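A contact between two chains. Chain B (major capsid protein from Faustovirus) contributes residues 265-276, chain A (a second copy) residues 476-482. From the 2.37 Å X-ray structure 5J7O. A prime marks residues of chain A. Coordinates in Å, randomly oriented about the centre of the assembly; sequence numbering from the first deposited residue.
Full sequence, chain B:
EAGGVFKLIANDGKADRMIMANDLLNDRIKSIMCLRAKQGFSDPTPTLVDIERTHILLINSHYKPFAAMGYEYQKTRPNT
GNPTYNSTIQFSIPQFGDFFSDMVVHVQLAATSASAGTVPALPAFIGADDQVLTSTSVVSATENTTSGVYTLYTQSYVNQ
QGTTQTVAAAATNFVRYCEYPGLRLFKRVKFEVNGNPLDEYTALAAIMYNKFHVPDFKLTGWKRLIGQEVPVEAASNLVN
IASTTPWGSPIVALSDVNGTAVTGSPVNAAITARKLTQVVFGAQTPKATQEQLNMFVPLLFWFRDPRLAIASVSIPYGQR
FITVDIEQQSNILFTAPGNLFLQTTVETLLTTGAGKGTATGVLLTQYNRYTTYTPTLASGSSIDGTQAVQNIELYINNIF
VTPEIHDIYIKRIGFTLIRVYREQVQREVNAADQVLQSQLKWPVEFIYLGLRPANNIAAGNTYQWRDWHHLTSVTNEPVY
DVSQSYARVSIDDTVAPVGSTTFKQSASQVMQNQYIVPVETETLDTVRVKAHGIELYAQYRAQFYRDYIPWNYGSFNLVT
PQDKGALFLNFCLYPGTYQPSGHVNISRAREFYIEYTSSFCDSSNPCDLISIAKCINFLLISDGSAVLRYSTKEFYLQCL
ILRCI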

# COMPACT_ATOMS: atom_id res chain seq x y z
N SER B 265 29.68 -17.24 -4.28
CA SER B 265 30.65 -16.16 -4.25
C SER B 265 29.98 -14.89 -4.74
O SER B 265 29.69 -14.78 -5.94
CB SER B 265 31.85 -16.50 -5.13
OG SER B 265 32.66 -15.36 -5.36
N PRO B 266 29.70 -13.92 -3.87
CA PRO B 266 29.06 -12.69 -4.33
C PRO B 266 29.95 -11.90 -5.28
O PRO B 266 31.18 -11.99 -5.24
CB PRO B 266 28.81 -11.91 -3.03
CG PRO B 266 29.80 -12.47 -2.06
CD PRO B 266 29.95 -13.92 -2.42
N VAL B 267 29.30 -11.14 -6.15
CA VAL B 267 29.99 -10.29 -7.12
C VAL B 267 29.55 -8.85 -6.89
O VAL B 267 28.67 -8.56 -6.06
CB VAL B 267 29.72 -10.72 -8.57
CG1 VAL B 267 30.15 -12.16 -8.79
CG2 VAL B 267 28.25 -10.54 -8.92
N ASN B 268 30.17 -7.93 -7.62
CA ASN B 268 29.83 -6.52 -7.52
C ASN B 268 28.35 -6.31 -7.84
O ASN B 268 27.73 -7.08 -8.58
CB ASN B 268 30.69 -5.69 -8.47
CG ASN B 268 32.13 -5.57 -8.00
OD1 ASN B 268 32.40 -5.55 -6.80
ND2 ASN B 268 33.05 -5.48 -8.95
N ALA B 269 27.79 -5.25 -7.28
CA ALA B 269 26.40 -4.91 -7.52
C ALA B 269 26.24 -4.25 -8.88
O ALA B 269 27.14 -3.56 -9.37
CB ALA B 269 25.86 -3.99 -6.43
N ALA B 270 25.08 -4.46 -9.50
CA ALA B 270 24.76 -3.84 -10.78
C ALA B 270 23.95 -2.56 -10.64
O ALA B 270 23.97 -1.74 -11.56
CB ALA B 270 24.00 -4.83 -11.67
N ILE B 271 23.25 -2.38 -9.52
CA ILE B 271 22.48 -1.17 -9.26
C ILE B 271 22.92 -0.59 -7.92
O ILE B 271 23.61 -1.24 -7.13
CB ILE B 271 20.96 -1.43 -9.26
CG1 ILE B 271 20.57 -2.30 -8.07
CG2 ILE B 271 20.53 -2.06 -10.57
CD1 ILE B 271 19.08 -2.48 -7.91
N THR B 272 22.51 0.65 -7.68
CA THR B 272 22.74 1.34 -6.41
C THR B 272 21.39 1.59 -5.76
O THR B 272 20.55 2.29 -6.33
CB THR B 272 23.48 2.66 -6.64
OG1 THR B 272 24.77 2.40 -7.21
CG2 THR B 272 23.65 3.40 -5.32
N ALA B 273 21.19 1.03 -4.56
CA ALA B 273 19.86 1.01 -3.97
C ALA B 273 19.91 1.28 -2.47
O ALA B 273 20.91 1.01 -1.80
CB ALA B 273 19.17 -0.34 -4.21
N ARG B 274 18.81 1.83 -1.96
CA ARG B 274 18.51 1.93 -0.54
C ARG B 274 17.37 0.98 -0.20
O ARG B 274 16.56 0.63 -1.06
CB ARG B 274 18.11 3.35 -0.14
CG ARG B 274 18.91 4.47 -0.77
CD ARG B 274 18.38 5.83 -0.31
NE ARG B 274 17.29 6.31 -1.15
CZ ARG B 274 16.44 7.27 -0.79
NH1 ARG B 274 16.55 7.84 0.40
NH2 ARG B 274 15.48 7.66 -1.62
N LYS B 275 17.30 0.59 1.07
CA LYS B 275 16.15 -0.15 1.56
C LYS B 275 15.15 0.81 2.20
O LYS B 275 15.53 1.84 2.78
CB LYS B 275 16.58 -1.21 2.58
CG LYS B 275 17.43 -2.33 2.01
CD LYS B 275 17.96 -3.25 3.10
CE LYS B 275 16.87 -4.15 3.66
NZ LYS B 275 17.43 -5.16 4.61
N LEU B 276 13.88 0.47 2.08
CA LEU B 276 12.81 1.16 2.78
C LEU B 276 12.24 0.22 3.83
O LEU B 276 11.87 -0.92 3.52
CB LEU B 276 11.70 1.62 1.83
CG LEU B 276 12.05 2.54 0.67
CD1 LEU B 276 10.78 3.00 -0.03
CD2 LEU B 276 12.86 3.73 1.14
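Chain A 476-482: NEPVYDV

Chain A lies on chain B as an extended β-strand set against a largely irregular segment. Residues 476-482 belong to a strand that continues beyond this stretch in both directions. Chain B is loop or turn through most of its length and becomes strand near its C-terminal end, where Arg274 to Leu276 are β. The main chains do not pair. The closest approach of CA atoms is 7.0 Å, between Ala270 CA and Glu477′ CA, and every hydrogen bond across the contact uses a side chain of chain A. Nor do the partners follow one continuous register: going from Pro266 through Ala270 to Lys275, chain B meets first Tyr480′, then Glu477′, then Asp481′. Together the two stretches bury 352 Å², about half of it contributed by Glu477′, Lys275 and Tyr480′.

Glu477′ is the centre of the contact, with 94 Å² covered. Its CA-to-CB bond points toward chain B, and a t rotamer at chi1 followed by p at chi2 brings the carboxylate to the backbone around Ala270. There Ala270 N donates to Glu477′ OE2 at 2.9 Å, the shortest hydrogen bond of the contact, and makes a weak second bond to Glu477′ OE1 at 3.4 Å. Ile271 N adds another weak bond to Glu477′ OE2, also 3.4 Å but nearly straight, with an N-H...O angle of 166°. Two successive amides thus converge on one carboxylate. At Ala270 the backbone, with phi/psi of -96/-22°, departs from the otherwise extended loop. Two alanine methyls lie close to the carboxylate: Ala269 CB is 3.3 Å from Glu477′ OE2, and Ala270 CB is 3.3 Å from Glu477′ OE1. The aliphatic part of the glutamate is used as well, since Ile271 CG1 rests 3.7 Å from Glu477′ CG.

Lys275, with 47 Å² covered, makes the contact at the strand end of the chain B stretch. It directs its CA-to-CB bond toward the other stretch and extends with an m, t, p, t side chain to Asp481′, where Lys275 NZ and Asp481′ OD1 form a salt bridge at 3.4 Å. The accompanying hydrogen bond is weak at this length. The aspartate CA-to-CB bond points sideways, but its carboxylate comes nearer to chain B. Along the way the lysine passes Val479′, with Lys275 CD 4.6 Å from Val479′ CG1; the valine loses 31 Å² to chain B without a closer approach.

Tyr480′, with 41 Å² covered, makes the contact near the N-terminal end of the chain B stretch. In an m rotamer at chi1, it carries its ring to Pro266, whose CA-to-CB bond points toward chain A. Pro266 CB packs 3.7 Å from Tyr480′ CZ and 3.4 Å from Tyr480′ OH, meeting the ring obliquely. This apolar contact complements the polar anchoring at Glu477′ and Asp481′.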

# COMPACT_ATOMS: atom_id res chain seq x y z
N ASN A 476 17.98 -10.37 -11.90
CA ASN A 476 17.95 -10.59 -10.46
C ASN A 476 19.18 -9.95 -9.83
O ASN A 476 20.31 -10.28 -10.19
CB ASN A 476 17.87 -12.08 -10.14
CG ASN A 476 16.71 -12.76 -10.84
OD1 ASN A 476 15.56 -12.62 -10.44
ND2 ASN A 476 17.01 -13.51 -11.90
N GLU A 477 18.95 -9.05 -8.88
CA GLU A 477 20.02 -8.30 -8.21
C GLU A 477 20.03 -8.63 -6.73
O GLU A 477 19.08 -8.27 -6.01
CB GLU A 477 19.83 -6.80 -8.43
CG GLU A 477 20.77 -5.93 -7.61
CD GLU A 477 22.18 -5.86 -8.19
OE1 GLU A 477 22.43 -6.50 -9.24
OE2 GLU A 477 23.03 -5.17 -7.60
N PRO A 478 21.07 -9.29 -6.22
CA PRO A 478 21.09 -9.64 -4.79
C PRO A 478 21.28 -8.42 -3.90
O PRO A 478 21.96 -7.46 -4.26
CB PRO A 478 22.28 -10.60 -4.68
CG PRO A 478 22.57 -11.04 -6.08
CD PRO A 478 22.20 -9.88 -6.95
N VAL A 479 20.67 -8.49 -2.72
CA VAL A 479 20.89 -7.52 -1.65
C VAL A 479 21.19 -8.32 -0.39
O VAL A 479 20.39 -9.16 0.02
CB VAL A 479 19.67 -6.60 -1.44
CG1 VAL A 479 19.87 -5.75 -0.19
CG2 VAL A 479 19.46 -5.71 -2.65
N TYR A 480 22.34 -8.05 0.22
CA TYR A 480 22.88 -8.89 1.28
C TYR A 480 22.71 -8.22 2.64
O TYR A 480 22.99 -7.03 2.80
CB TYR A 480 24.37 -9.18 1.05
CG TYR A 480 24.66 -10.03 -0.16
CD1 TYR A 480 24.44 -11.40 -0.13
CD2 TYR A 480 25.17 -9.47 -1.32
CE1 TYR A 480 24.72 -12.19 -1.23
CE2 TYR A 480 25.45 -10.26 -2.43
CZ TYR A 480 25.22 -11.61 -2.38
OH TYR A 480 25.50 -12.39 -3.48
N ASP A 481 22.24 -9.00 3.62
CA ASP A 481 22.38 -8.66 5.03
C ASP A 481 23.62 -9.37 5.56
O ASP A 481 23.74 -10.59 5.43
CB ASP A 481 21.14 -9.08 5.83
CG ASP A 481 19.88 -8.36 5.39
OD1 ASP A 481 19.99 -7.40 4.59
OD2 ASP A 481 18.79 -8.74 5.86
N VAL A 482 24.55 -8.60 6.12
CA VAL A 482 25.85 -9.12 6.53
C VAL A 482 26.06 -8.82 8.01
O VAL A 482 25.92 -7.68 8.45
CB VAL A 482 26.99 -8.50 5.69
CG1 VAL A 482 28.29 -9.26 5.93
CG2 VAL A 482 26.63 -8.50 4.21